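Local coordinates for protein probable glutathione reductase (Sinorhizobium meliloti, PDB 4DNA) that probably catalyses the NADPH-dependent reduction of glutathione disulfide to glutathione, working as a homodimer with one FAD per subunit, at residues Gly142-Pro147 and Met267-Gly272; Ile288-Phe293 and Asp306-Val311; Glu367-Arg372 and Ser453-Asn458; Arg363-Ile368 and Val394-Asp399. All coordinates share one frame; numbering follows the deposited sequence.

Contact 1 of 4, residues Gly142-Pro147 and Met267-Gly272. With FAD (flavin-adenine dinucleotide), chain C.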
# COMPACT_ATOMS: atom_id res chain seq x y z
N GLY A 142 -2.61 13.09 28.36
CA GLY A 142 -1.65 13.38 27.29
C GLY A 142 -0.63 14.45 27.65
O GLY A 142 -0.63 14.97 28.77
N GLY A 143 0.22 14.79 26.68
CA GLY A 143 1.23 15.84 26.84
C GLY A 143 0.94 17.07 26.00
O GLY A 143 -0.20 17.30 25.60
N HIS A 144 1.98 17.85 25.73
CA HIS A 144 1.89 19.09 24.96
C HIS A 144 3.26 19.39 24.41
O HIS A 144 4.24 18.85 24.91
CB HIS A 144 1.43 20.26 25.83
CG HIS A 144 2.30 20.51 27.04
ND1 HIS A 144 3.54 21.04 26.94
CD2 HIS A 144 2.08 20.30 28.40
CE1 HIS A 144 4.08 21.16 28.17
NE2 HIS A 144 3.18 20.70 29.06
N PRO A 145 3.35 20.25 23.37
CA PRO A 145 4.69 20.49 22.83
C PRO A 145 5.56 21.17 23.87
O PRO A 145 5.05 21.96 24.67
CB PRO A 145 4.44 21.44 21.65
CG PRO A 145 2.98 21.30 21.34
CD PRO A 145 2.32 21.02 22.66
N SER A 146 6.85 20.85 23.87
CA SER A 146 7.79 21.42 24.82
C SER A 146 7.95 22.93 24.64
O SER A 146 8.24 23.39 23.54
CB SER A 146 9.16 20.75 24.71
OG SER A 146 9.06 19.35 24.90
N PRO A 147 7.74 23.70 25.72
CA PRO A 147 8.20 25.07 25.66
C PRO A 147 9.68 25.06 26.03
O PRO A 147 10.10 24.28 26.90
CB PRO A 147 7.37 25.78 26.74
CG PRO A 147 6.56 24.72 27.44
CD PRO A 147 7.12 23.39 27.01
N MSE A 267 5.81 17.12 26.11
CA MSE A 267 5.94 16.93 27.53
C MSE A 267 4.64 16.65 28.16
O MSE A 267 3.62 17.01 27.59
CB MSE A 267 6.40 18.23 28.07
CG MSE A 267 7.90 18.17 28.18
SE MSE A 267 8.33 19.99 28.64
CE MSE A 267 10.29 19.85 28.61
N PRO A 268 4.61 16.01 29.31
CA PRO A 268 3.31 15.60 29.82
C PRO A 268 2.62 16.67 30.65
O PRO A 268 3.28 17.36 31.41
CB PRO A 268 3.64 14.36 30.68
CG PRO A 268 5.07 14.00 30.33
CD PRO A 268 5.71 15.31 30.00
N ASN A 269 1.30 16.78 30.50
CA ASN A 269 0.50 17.77 31.22
C ASN A 269 0.30 17.40 32.67
O ASN A 269 -0.81 17.09 33.09
CB ASN A 269 -0.89 17.88 30.61
CG ASN A 269 -0.88 18.40 29.20
OD1 ASN A 269 -0.18 19.36 28.89
ND2 ASN A 269 -1.66 17.75 28.32
N THR A 270 1.37 17.45 33.45
CA THR A 270 1.28 16.98 34.83
C THR A 270 1.43 18.08 35.90
O THR A 270 1.13 17.86 37.08
CB THR A 270 2.22 15.78 35.09
OG1 THR A 270 3.57 16.12 34.75
CG2 THR A 270 1.80 14.61 34.23
N ASN A 271 1.85 19.26 35.47
CA ASN A 271 1.94 20.43 36.34
C ASN A 271 0.59 20.93 36.83
O ASN A 271 -0.35 21.09 36.05
CB ASN A 271 2.71 21.56 35.65
CG ASN A 271 4.21 21.35 35.71
OD1 ASN A 271 4.78 21.15 36.79
ND2 ASN A 271 4.85 21.37 34.55
N GLY A 272 0.51 21.16 38.14
CA GLY A 272 -0.72 21.63 38.77
C GLY A 272 -1.93 20.82 38.34
O GLY A 272 -2.97 21.39 38.00
PA FAD C . -4.40 13.15 23.97
O1A FAD C . -3.10 13.94 24.04
O2A FAD C . -4.96 12.63 22.66
O5B FAD C . -5.57 14.01 24.65
C5B FAD C . -5.76 14.08 26.07
C4B FAD C . -6.74 15.21 26.31
O4B FAD C . -6.82 15.61 27.67
C3B FAD C . -6.32 16.43 25.51
O3B FAD C . -7.38 16.79 24.62
C2B FAD C . -6.03 17.49 26.56
O2B FAD C . -6.40 18.79 26.11
C1B FAD C . -6.87 17.04 27.75
N9A FAD C . -6.34 17.45 29.07
C8A FAD C . -5.04 17.61 29.36
N7A FAD C . -4.84 17.97 30.65
C5A FAD C . -6.05 18.03 31.21
C6A FAD C . -6.54 18.34 32.56
N6A FAD C . -5.62 18.67 33.51
N1A FAD C . -7.88 18.30 32.78
C2A FAD C . -8.74 17.98 31.79
N3A FAD C . -8.36 17.68 30.53
C4A FAD C . -7.05 17.68 30.18
N1 FAD C . 0.18 9.03 16.54
C2 FAD C . 0.03 8.05 15.62
O2 FAD C . -0.23 6.89 16.01
N3 FAD C . 0.14 8.28 14.31
C4 FAD C . 0.42 9.50 13.80
O4 FAD C . 0.50 9.68 12.56
C4X FAD C . 0.61 10.63 14.75
N5 FAD C . 0.89 11.88 14.32
C5X FAD C . 1.05 12.89 15.23
C6 FAD C . 1.34 14.18 14.79
C7 FAD C . 1.52 15.22 15.71
C7M FAD C . 1.83 16.60 15.18
C8 FAD C . 1.39 14.95 17.17
C8M FAD C . 1.56 16.03 18.21
C9 FAD C . 1.10 13.66 17.61
C9A FAD C . 0.94 12.62 16.70
N10 FAD C . 0.64 11.32 17.16
C10 FAD C . 0.48 10.30 16.19
C1' FAD C . 0.53 11.07 18.60
C2' FAD C . -0.90 10.96 19.10
O2' FAD C . -1.62 12.15 18.73
C3' FAD C . -0.94 10.74 20.61
O3' FAD C . -0.04 9.66 20.92
C4' FAD C . -2.33 10.39 21.13
O4' FAD C . -3.20 11.52 20.97
C5' FAD C . -2.28 10.00 22.60
O5' FAD C . -3.50 10.39 23.22
P FAD C . -3.71 10.49 24.82
O1P FAD C . -4.78 9.51 25.24
O2P FAD C . -2.37 10.50 25.51
O3P FAD C . -4.36 11.95 25.03
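Asn269 ND2 is held by two backbone carbonyls: Gly143 O, at 3.1 Å in a weak, bent bond, and Val141 O just ahead of Gly142. CG stands anti to the residue's own carbonyl carbon, beside its backbone N, which brings the amide to the carbonyls of Val141 and Gly143. Asn269 N gives a nearly straight bond (165°) to Gly142 O at 3.2 Å, meeting it in the carbonyl plane on a lone pair. An inverse gamma turn centred on Asn269 bends the chain here, beside the cofactor, with ND2 of Asn269 3.5 Å from C8A of the FAD adenine. Just ahead of strand 143-145, Gly142 CA lies 3.5 Å from the pyrophosphate oxygen O2P of FAD. The two short strands, 143-145 and 266-268, make a two-stranded antiparallel sheet where the chain passes between the FAD and NADP domains of this family, outward through the first and back through the second. Further along, Met267 N bonds to His144 O at 2.6 Å, nearly along the C=O axis. The His144 ring, with CG in the crowded position between N and C (chi1 58°), is fixed by ND1 bonding to Pro145 O at 2.9 Å, an acceptor lying in the ring plane. Met267 O lies over one ring face. The extended selenomethionine chain of Met267 runs past Ser146, its SE 4.0 Å from Pro147 CD.

Contact 2 of 4, residues Ile288-Phe293 and Asp306-Val311; sequences IIVDAF and DVTDRV. With FAD (flavin-adenine dinucleotide), chain C.
Asp306 opens its segment at the cofactor: its backbone N donates to the FAD phosphate oxygen O2P at 2.6 Å with a nearly straight bond (165°). CG, anti to the carbonyl carbon, carries the carboxylate to the ribityl hydroxyl O3' of FAD, which lies 2.8 Å from Asp306 OD1 and about as far from OD2, so that its one proton may go to either. Val307 makes the backbone link to the 288-293 chain. Its O accepts from Ile288 N at 3.2 Å, in the carbonyl plane, while CG2, anti to the backbone N, meets Ile288 CD1 at 3.6 Å, the two branched chains crossing obliquely. Thr308 follows with its CB 4.1 Å from Val290 CG2; its OG1 is bonded to Gly305 O and weakly to Arg310 NE. At Arg310 the chain bends at chi3 (-90°) and lays the guanidinium across Val290, whose CG2 sits 4.0 Å above the guanidinium plane, over CZ of Arg310. The charge is met from beyond the two segments, by Glu320 on helix 314-329 at NE, while NH2 bonds to Ser294 OG. The 288-293 chain is bent by an Asx turn, Phe293 N to Asp291 OD1, while Asp291 OD2 pairs with Arg295. Gly305-Asp306, just beyond strand 301-303, corresponds to the Gly-Asp fingerprint of flavoprotein disulfide reductases, in which the aspartate binds the ribityl O3' of FAD.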
# COMPACT_ATOMS: atom_id res chain seq x y z
N ILE A 288 3.90 10.33 34.43
CA ILE A 288 3.37 9.45 35.46
C ILE A 288 3.97 8.06 35.31
O ILE A 288 4.04 7.51 34.20
CB ILE A 288 1.83 9.36 35.42
CG1 ILE A 288 1.20 10.72 35.76
CG2 ILE A 288 1.34 8.30 36.40
CD1 ILE A 288 -0.22 10.90 35.27
N ILE A 289 4.43 7.50 36.42
CA ILE A 289 4.99 6.16 36.46
C ILE A 289 3.88 5.12 36.65
O ILE A 289 3.09 5.19 37.61
CB ILE A 289 6.06 6.04 37.55
CG1 ILE A 289 7.30 6.81 37.13
CG2 ILE A 289 6.40 4.59 37.85
CD1 ILE A 289 8.24 7.14 38.27
N VAL A 290 3.82 4.16 35.72
CA VAL A 290 2.86 3.05 35.81
C VAL A 290 3.54 1.69 35.65
O VAL A 290 4.61 1.58 35.05
CB VAL A 290 1.70 3.16 34.77
CG1 VAL A 290 0.67 4.20 35.17
CG2 VAL A 290 2.25 3.40 33.36
N ASP A 291 2.89 0.67 36.19
CA ASP A 291 3.24 -0.70 35.86
C ASP A 291 2.61 -1.07 34.53
O ASP A 291 2.04 -0.23 33.85
CB ASP A 291 2.81 -1.64 36.99
CG ASP A 291 1.30 -1.70 37.17
OD1 ASP A 291 0.52 -1.17 36.34
OD2 ASP A 291 0.90 -2.32 38.18
N ALA A 292 2.69 -2.34 34.15
CA ALA A 292 2.21 -2.79 32.84
C ALA A 292 0.68 -2.88 32.71
O ALA A 292 0.18 -3.26 31.66
CB ALA A 292 2.85 -4.13 32.49
N PHE A 293 -0.05 -2.53 33.77
CA PHE A 293 -1.51 -2.54 33.78
C PHE A 293 -2.06 -1.15 34.07
O PHE A 293 -3.20 -0.99 34.54
CB PHE A 293 -2.06 -3.52 34.81
CG PHE A 293 -1.43 -4.87 34.76
CD1 PHE A 293 -0.28 -5.15 35.48
CD2 PHE A 293 -2.00 -5.88 33.99
CE1 PHE A 293 0.31 -6.41 35.43
CE2 PHE A 293 -1.42 -7.14 33.94
CZ PHE A 293 -0.27 -7.40 34.66
N ASP A 306 -0.18 9.30 26.27
CA ASP A 306 1.11 9.99 26.12
C ASP A 306 1.65 10.53 27.44
O ASP A 306 2.84 10.83 27.54
CB ASP A 306 1.02 11.09 25.08
CG ASP A 306 0.99 10.55 23.67
OD1 ASP A 306 0.86 9.31 23.50
OD2 ASP A 306 1.09 11.37 22.72
N VAL A 307 0.77 10.65 28.44
CA VAL A 307 1.16 11.07 29.78
C VAL A 307 2.11 10.09 30.48
O VAL A 307 2.76 10.45 31.46
CB VAL A 307 -0.09 11.35 30.66
CG1 VAL A 307 -0.86 10.07 30.97
CG2 VAL A 307 0.31 12.06 31.95
N THR A 308 2.20 8.86 29.96
CA THR A 308 2.84 7.75 30.68
C THR A 308 4.26 7.40 30.27
O THR A 308 4.77 6.35 30.66
CB THR A 308 2.03 6.43 30.63
OG1 THR A 308 2.00 5.91 29.29
CG2 THR A 308 0.63 6.65 31.13
N ASP A 309 4.93 8.26 29.52
CA ASP A 309 6.35 8.02 29.33
C ASP A 309 6.60 7.11 28.12
O ASP A 309 7.69 7.14 27.53
CB ASP A 309 6.88 7.33 30.61
CG ASP A 309 8.36 7.57 30.88
OD1 ASP A 309 8.83 8.74 30.76
OD2 ASP A 309 9.04 6.58 31.25
N ARG A 310 5.58 6.32 27.76
CA ARG A 310 5.74 5.11 26.95
C ARG A 310 5.98 5.39 25.46
O ARG A 310 6.66 6.36 25.10
CB ARG A 310 4.55 4.15 27.17
CG ARG A 310 4.46 3.60 28.61
CD ARG A 310 3.64 2.31 28.75
NE ARG A 310 2.21 2.54 29.03
CZ ARG A 310 1.44 1.74 29.78
NH1 ARG A 310 1.95 0.65 30.36
NH2 ARG A 310 0.15 2.05 29.97
N VAL A 311 5.47 4.52 24.60
CA VAL A 311 5.47 4.82 23.18
C VAL A 311 4.32 5.78 22.94
O VAL A 311 3.17 5.50 23.31
CB VAL A 311 5.30 3.55 22.33
CG1 VAL A 311 5.53 3.85 20.85
CG2 VAL A 311 6.25 2.47 22.82
PA FAD C . -4.40 13.15 23.97
O1A FAD C . -3.10 13.94 24.04
O2A FAD C . -4.96 12.63 22.66
O5B FAD C . -5.57 14.01 24.65
C5B FAD C . -5.76 14.08 26.07
C4B FAD C . -6.74 15.21 26.31
O4B FAD C . -6.82 15.61 27.67
C3B FAD C . -6.32 16.43 25.51
O3B FAD C . -7.38 16.79 24.62
C2B FAD C . -6.03 17.49 26.56
O2B FAD C . -6.40 18.79 26.11
C1B FAD C . -6.87 17.04 27.75
N9A FAD C . -6.34 17.45 29.07
C8A FAD C . -5.04 17.61 29.36
N7A FAD C . -4.84 17.97 30.65
C5A FAD C . -6.05 18.03 31.21
C6A FAD C . -6.54 18.34 32.56
N6A FAD C . -5.62 18.67 33.51
N1A FAD C . -7.88 18.30 32.78
C2A FAD C . -8.74 17.98 31.79
N3A FAD C . -8.36 17.68 30.53
C4A FAD C . -7.05 17.68 30.18
N1 FAD C . 0.18 9.03 16.54
C2 FAD C . 0.03 8.05 15.62
O2 FAD C . -0.23 6.89 16.01
N3 FAD C . 0.14 8.28 14.31
C4 FAD C . 0.42 9.50 13.80
O4 FAD C . 0.50 9.68 12.56
C4X FAD C . 0.61 10.63 14.75
N5 FAD C . 0.89 11.88 14.32
C5X FAD C . 1.05 12.89 15.23
C6 FAD C . 1.34 14.18 14.79
C7 FAD C . 1.52 15.22 15.71
C7M FAD C . 1.83 16.60 15.18
C8 FAD C . 1.39 14.95 17.17
C8M FAD C . 1.56 16.03 18.21
C9 FAD C . 1.10 13.66 17.61
C9A FAD C . 0.94 12.62 16.70
N10 FAD C . 0.64 11.32 17.16
C10 FAD C . 0.48 10.30 16.19
C1' FAD C . 0.53 11.07 18.60
C2' FAD C . -0.90 10.96 19.10
O2' FAD C . -1.62 12.15 18.73
C3' FAD C . -0.94 10.74 20.61
O3' FAD C . -0.04 9.66 20.92
C4' FAD C . -2.33 10.39 21.13
O4' FAD C . -3.20 11.52 20.97
C5' FAD C . -2.28 10.00 22.60
O5' FAD C . -3.50 10.39 23.22
P FAD C . -3.71 10.49 24.82
O1P FAD C . -4.78 9.51 25.24
O2P FAD C . -2.37 10.50 25.51
O3P FAD C . -4.36 11.95 25.03

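Contact 3 of 4, residues Glu367-Arg372 and Ser453-Asn458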
# COMPACT_ATOMS: atom_id res chain seq x y z
N GLU A 367 24.96 -13.44 13.79
CA GLU A 367 24.96 -13.58 12.35
C GLU A 367 23.64 -13.12 11.80
O GLU A 367 22.58 -13.64 12.17
CB GLU A 367 25.16 -15.04 11.99
CG GLU A 367 26.43 -15.33 11.23
CD GLU A 367 26.21 -15.38 9.72
OE1 GLU A 367 26.71 -16.32 9.07
OE2 GLU A 367 25.52 -14.49 9.18
N ILE A 368 23.67 -12.12 10.94
CA ILE A 368 22.42 -11.67 10.33
C ILE A 368 22.54 -11.66 8.82
O ILE A 368 23.64 -11.59 8.28
CB ILE A 368 21.95 -10.29 10.83
CG1 ILE A 368 23.08 -9.27 10.74
CG2 ILE A 368 21.44 -10.39 12.26
CD1 ILE A 368 22.59 -7.85 10.85
N GLU A 369 21.40 -11.77 8.14
CA GLU A 369 21.37 -11.61 6.69
C GLU A 369 20.50 -10.41 6.37
O GLU A 369 19.44 -10.20 6.98
CB GLU A 369 20.88 -12.88 5.99
CG GLU A 369 21.77 -14.10 6.26
CD GLU A 369 21.07 -15.46 6.10
OE1 GLU A 369 19.83 -15.56 6.24
OE2 GLU A 369 21.80 -16.45 5.86
N VAL A 370 20.98 -9.58 5.45
CA VAL A 370 20.28 -8.35 5.06
C VAL A 370 19.91 -8.41 3.58
O VAL A 370 20.72 -8.80 2.72
CB VAL A 370 21.12 -7.10 5.39
CG1 VAL A 370 20.42 -5.84 4.92
CG2 VAL A 370 21.39 -7.02 6.88
N TYR A 371 18.66 -8.03 3.30
CA TYR A 371 18.10 -8.12 1.98
C TYR A 371 17.64 -6.72 1.57
O TYR A 371 16.62 -6.22 2.03
CB TYR A 371 16.98 -9.17 1.98
CG TYR A 371 17.44 -10.61 2.27
CD1 TYR A 371 17.62 -11.08 3.58
CD2 TYR A 371 17.68 -11.52 1.23
CE1 TYR A 371 18.01 -12.38 3.84
CE2 TYR A 371 18.09 -12.83 1.48
CZ TYR A 371 18.25 -13.25 2.79
OH TYR A 371 18.66 -14.53 3.06
N ARG A 372 18.44 -6.07 0.72
CA ARG A 372 18.28 -4.64 0.42
C ARG A 372 17.93 -4.43 -1.04
O ARG A 372 18.59 -4.96 -1.94
CB ARG A 372 19.57 -3.88 0.75
CG ARG A 372 19.39 -2.38 0.93
CD ARG A 372 20.70 -1.61 0.89
NE ARG A 372 20.47 -0.16 1.01
CZ ARG A 372 20.46 0.71 -0.01
NH1 ARG A 372 20.68 0.30 -1.26
NH2 ARG A 372 20.24 1.99 0.22
N SER A 453 22.00 -9.55 0.29
CA SER A 453 22.72 -8.50 -0.36
C SER A 453 24.06 -8.39 0.33
O SER A 453 25.03 -7.92 -0.26
CB SER A 453 21.93 -7.20 -0.24
OG SER A 453 20.54 -7.44 -0.48
N TYR A 454 24.09 -8.80 1.60
CA TYR A 454 25.30 -8.90 2.44
C TYR A 454 24.99 -9.56 3.77
O TYR A 454 23.83 -9.69 4.14
CB TYR A 454 25.98 -7.54 2.67
CG TYR A 454 25.10 -6.45 3.29
CD1 TYR A 454 24.99 -6.31 4.67
CD2 TYR A 454 24.42 -5.54 2.48
CE1 TYR A 454 24.20 -5.31 5.22
CE2 TYR A 454 23.64 -4.54 3.02
CZ TYR A 454 23.53 -4.43 4.39
OH TYR A 454 22.76 -3.43 4.92
N ARG A 455 26.05 -9.95 4.48
CA ARG A 455 25.95 -10.60 5.78
C ARG A 455 26.71 -9.80 6.83
O ARG A 455 27.68 -9.10 6.50
CB ARG A 455 26.51 -12.02 5.72
CG ARG A 455 25.54 -13.07 5.21
CD ARG A 455 26.26 -14.34 4.77
NE ARG A 455 25.33 -15.41 4.39
CZ ARG A 455 25.19 -15.93 3.16
NH1 ARG A 455 25.93 -15.51 2.14
NH2 ARG A 455 24.29 -16.90 2.96
N VAL A 456 26.28 -9.90 8.08
CA VAL A 456 27.00 -9.32 9.21
C VAL A 456 27.23 -10.43 10.24
O VAL A 456 26.30 -11.11 10.66
CB VAL A 456 26.27 -8.12 9.84
CG1 VAL A 456 27.09 -7.51 10.95
CG2 VAL A 456 25.94 -7.06 8.80
N ARG A 457 28.49 -10.61 10.62
CA ARG A 457 28.88 -11.64 11.58
C ARG A 457 29.68 -10.97 12.68
O ARG A 457 30.61 -10.21 12.40
CB ARG A 457 29.69 -12.74 10.89
CG ARG A 457 30.32 -13.75 11.84
CD ARG A 457 30.72 -15.07 11.17
NE ARG A 457 29.62 -16.04 11.24
CZ ARG A 457 29.39 -16.88 12.26
NH1 ARG A 457 30.19 -16.90 13.33
NH2 ARG A 457 28.34 -17.70 12.21
N ASN A 458 29.28 -11.25 13.92
CA ASN A 458 29.92 -10.69 15.11
C ASN A 458 29.94 -9.17 15.10
O ASN A 458 30.86 -8.53 15.61
CB ASN A 458 31.32 -11.27 15.31
CG ASN A 458 31.31 -12.75 15.65
OD1 ASN A 458 32.17 -13.51 15.20
ND2 ASN A 458 30.33 -13.17 16.45
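Strands 367-375 and 454-457 run antiparallel, 162° between their directions, as neighbours in the sheet of the dimerisation domain, and a classic beta bulge, Ser453 and Tyr454 both opposite Val370, lies at one end of the pairing. Four backbone bonds join the strands, Ile368 and Val456 bonding to each other in both directions, and Val370 N and O engaging Tyr454 O and Ser453 N. From its CB, the Tyr454 side chain takes the crowded position between N and C (chi1 56°), which lays the ring beside Val370. CD1 of Tyr454 approaches Val370 CB at 4.0 Å, and CE1 comes closer to the same atom, at 3.6 Å. CZ of Tyr454 meets Val370 CG1 at 3.5 Å. Val370 CB thus stands over one ring face, toward its rim, in a CH-pi contact. At the tip, Tyr454 OH bonds to Glu358 on helix 358-364. The same side of the sheet carries Ile368 and Val456, side by side, CG1 of Ile368 3.5 Å from CB of Val456, against that helix. The other side is charged: Glu367 OE1 forms a long salt bridge of 3.6 Å to Arg457 NE, at the guanidinium edge and in its plane. Glu369 OE2 reaches Arg455 NH2 at a long 3.8 Å, while Glu369 OE1 pairs with Arg400. At the bulge, Arg372 N points almost exactly at Ser453 OG, 2.8 Å away at 177°.

Contact 4 of 4, residues Arg363-Ile368 and Val394-Asp399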
# COMPACT_ATOMS: atom_id res chain seq x y z
N ARG A 363 24.14 -6.18 16.69
CA ARG A 363 24.53 -6.33 18.09
C ARG A 363 23.84 -7.52 18.77
O ARG A 363 24.50 -8.29 19.46
CB ARG A 363 24.27 -5.05 18.89
CG ARG A 363 25.28 -3.92 18.66
CD ARG A 363 25.18 -2.84 19.73
NE ARG A 363 23.80 -2.39 19.89
CZ ARG A 363 23.32 -1.23 19.44
NH1 ARG A 363 24.13 -0.37 18.81
NH2 ARG A 363 22.04 -0.93 19.61
N LYS A 364 22.54 -7.66 18.56
CA LYS A 364 21.73 -8.65 19.27
C LYS A 364 21.98 -10.10 18.84
O LYS A 364 21.91 -11.02 19.67
CB LYS A 364 20.27 -8.29 19.09
CG LYS A 364 19.26 -9.30 19.61
CD LYS A 364 17.88 -8.67 19.68
CE LYS A 364 16.88 -9.65 20.29
NZ LYS A 364 15.56 -8.99 20.46
N PHE A 365 22.28 -10.30 17.56
CA PHE A 365 22.50 -11.63 16.99
C PHE A 365 23.91 -11.74 16.40
O PHE A 365 24.45 -10.76 15.92
CB PHE A 365 21.48 -11.90 15.91
CG PHE A 365 20.07 -11.88 16.39
CD1 PHE A 365 19.62 -12.84 17.31
CD2 PHE A 365 19.17 -10.93 15.93
CE1 PHE A 365 18.31 -12.83 17.77
CE2 PHE A 365 17.85 -10.93 16.38
CZ PHE A 365 17.43 -11.88 17.30
N GLN A 366 24.49 -12.94 16.44
CA GLN A 366 25.88 -13.16 16.00
C GLN A 366 26.02 -13.04 14.49
O GLN A 366 27.05 -12.59 13.98
CB GLN A 366 26.38 -14.53 16.46
CG GLN A 366 27.76 -14.92 15.95
CD GLN A 366 28.44 -16.01 16.78
OE1 GLN A 366 27.80 -16.92 17.32
NE2 GLN A 366 29.76 -15.92 16.88
N GLU A 367 24.96 -13.44 13.79
CA GLU A 367 24.96 -13.58 12.35
C GLU A 367 23.64 -13.12 11.80
O GLU A 367 22.58 -13.64 12.17
CB GLU A 367 25.16 -15.04 11.99
CG GLU A 367 26.43 -15.33 11.23
CD GLU A 367 26.21 -15.38 9.72
OE1 GLU A 367 26.71 -16.32 9.07
OE2 GLU A 367 25.52 -14.49 9.18
N ILE A 368 23.67 -12.12 10.94
CA ILE A 368 22.42 -11.67 10.33
C ILE A 368 22.54 -11.66 8.82
O ILE A 368 23.64 -11.59 8.28
CB ILE A 368 21.95 -10.29 10.83
CG1 ILE A 368 23.08 -9.27 10.74
CG2 ILE A 368 21.44 -10.39 12.26
CD1 ILE A 368 22.59 -7.85 10.85
N VAL A 394 15.66 -7.43 7.36
CA VAL A 394 16.73 -7.87 8.27
C VAL A 394 16.36 -9.23 8.89
O VAL A 394 15.26 -9.39 9.45
CB VAL A 394 17.04 -6.83 9.35
CG1 VAL A 394 18.24 -7.27 10.17
CG2 VAL A 394 17.29 -5.46 8.74
N VAL A 395 17.28 -10.20 8.80
CA VAL A 395 16.99 -11.61 9.09
C VAL A 395 18.02 -12.28 10.02
O VAL A 395 19.23 -12.10 9.87
CB VAL A 395 16.92 -12.40 7.78
CG1 VAL A 395 16.99 -13.90 8.01
CG2 VAL A 395 15.67 -12.00 7.01
N ASN A 396 17.53 -13.06 10.98
CA ASN A 396 18.41 -13.82 11.85
C ASN A 396 18.88 -15.11 11.18
O ASN A 396 18.08 -15.99 10.90
CB ASN A 396 17.74 -14.12 13.19
CG ASN A 396 18.67 -14.82 14.18
OD1 ASN A 396 19.66 -15.45 13.81
ND2 ASN A 396 18.33 -14.72 15.44
N ALA A 397 20.20 -15.20 10.94
CA ALA A 397 20.79 -16.34 10.23
C ALA A 397 20.50 -17.68 10.89
O ALA A 397 20.38 -18.68 10.19
CB ALA A 397 22.29 -16.15 10.07
N ALA A 398 20.39 -17.69 12.21
CA ALA A 398 20.10 -18.89 12.99
C ALA A 398 18.66 -19.39 12.85
O ALA A 398 18.44 -20.59 12.91
CB ALA A 398 20.44 -18.67 14.45
N ASP A 399 17.70 -18.48 12.74
CA ASP A 399 16.28 -18.76 12.67
C ASP A 399 15.74 -18.78 11.29
O ASP A 399 14.87 -19.52 10.97
CB ASP A 399 15.55 -17.58 13.24
CG ASP A 399 15.55 -17.58 14.68
OD1 ASP A 399 15.67 -18.66 15.23
OD2 ASP A 399 15.42 -16.50 15.25
O HOH W 1 22.27 -15.41 14.78
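Asn396 has CG anti to its backbone N (chi1 -175°), and Phe365 has CG anti to its carbonyl carbon (chi1 -61°); together these torsions bring the asparagine amide over a face of the phenyl ring. The side chains cross at about a right angle, with ring and amide planes 45° apart. Asn396 CG is offset toward the rim, 3.8 Å from Phe365 CD1, while ND2 of the same amide reaches in over the ring. The opposite ring face is covered by Lys364 CG, so the ring is held between its own helix end and the neighbouring strand. OD1 of Asn396 points elsewhere: it accepts from Ala398 N at 2.8 Å, an Asx turn that bends the chain as strand 389-396 ends and starts the hairpin connection to strand 402-408. A water donates to the same OD1, also at 2.8 Å, and with its other proton to Glu367 O at 3.2 Å. This bridges the strands of the dimerisation-domain sheet just where helix 358-364 gives way to strand 367-375. Glu367 O is gripped a second time, by Ala397 N at 3.1 Å, the donor standing above the carbonyl plane. Beside that bond Ala397 CB packs on Glu367 CB at 3.6 Å. Ile368 and Asn396 then form an antiparallel non-hydrogen-bonded pair, in which Ile368 CA makes a bent CA-H...O contact with Val395 O, 3.3 Å away. Deeper in, Ile368 and Val394 touch loosely through CD1 and CG1, and both rest on Ala361 of helix 358-364.

Overall arrangement
The four contacts form two groups. Contacts 1 and 2, with centres about 14 Å apart, both touch FAD and meet each other at Thr270 CG2 and Val307 CG2, 3.7 Å apart; one lies at the adenine and pyrophosphate, the other at pyrophosphate and ribityl chain. Contacts 3 and 4, centres about 8 Å apart, share Glu367 and Ile368 and flank strand 367-375, whose Glu369 N lies 2.8 Å from Val395 O. This second pair sits in the dimerisation domain, away from the annotated sites: contacts 1 and 3 have centres about 42 Å apart. The second subunit also reaches the cofactor, His439 O of that chain hydrogen-bonding to FAD.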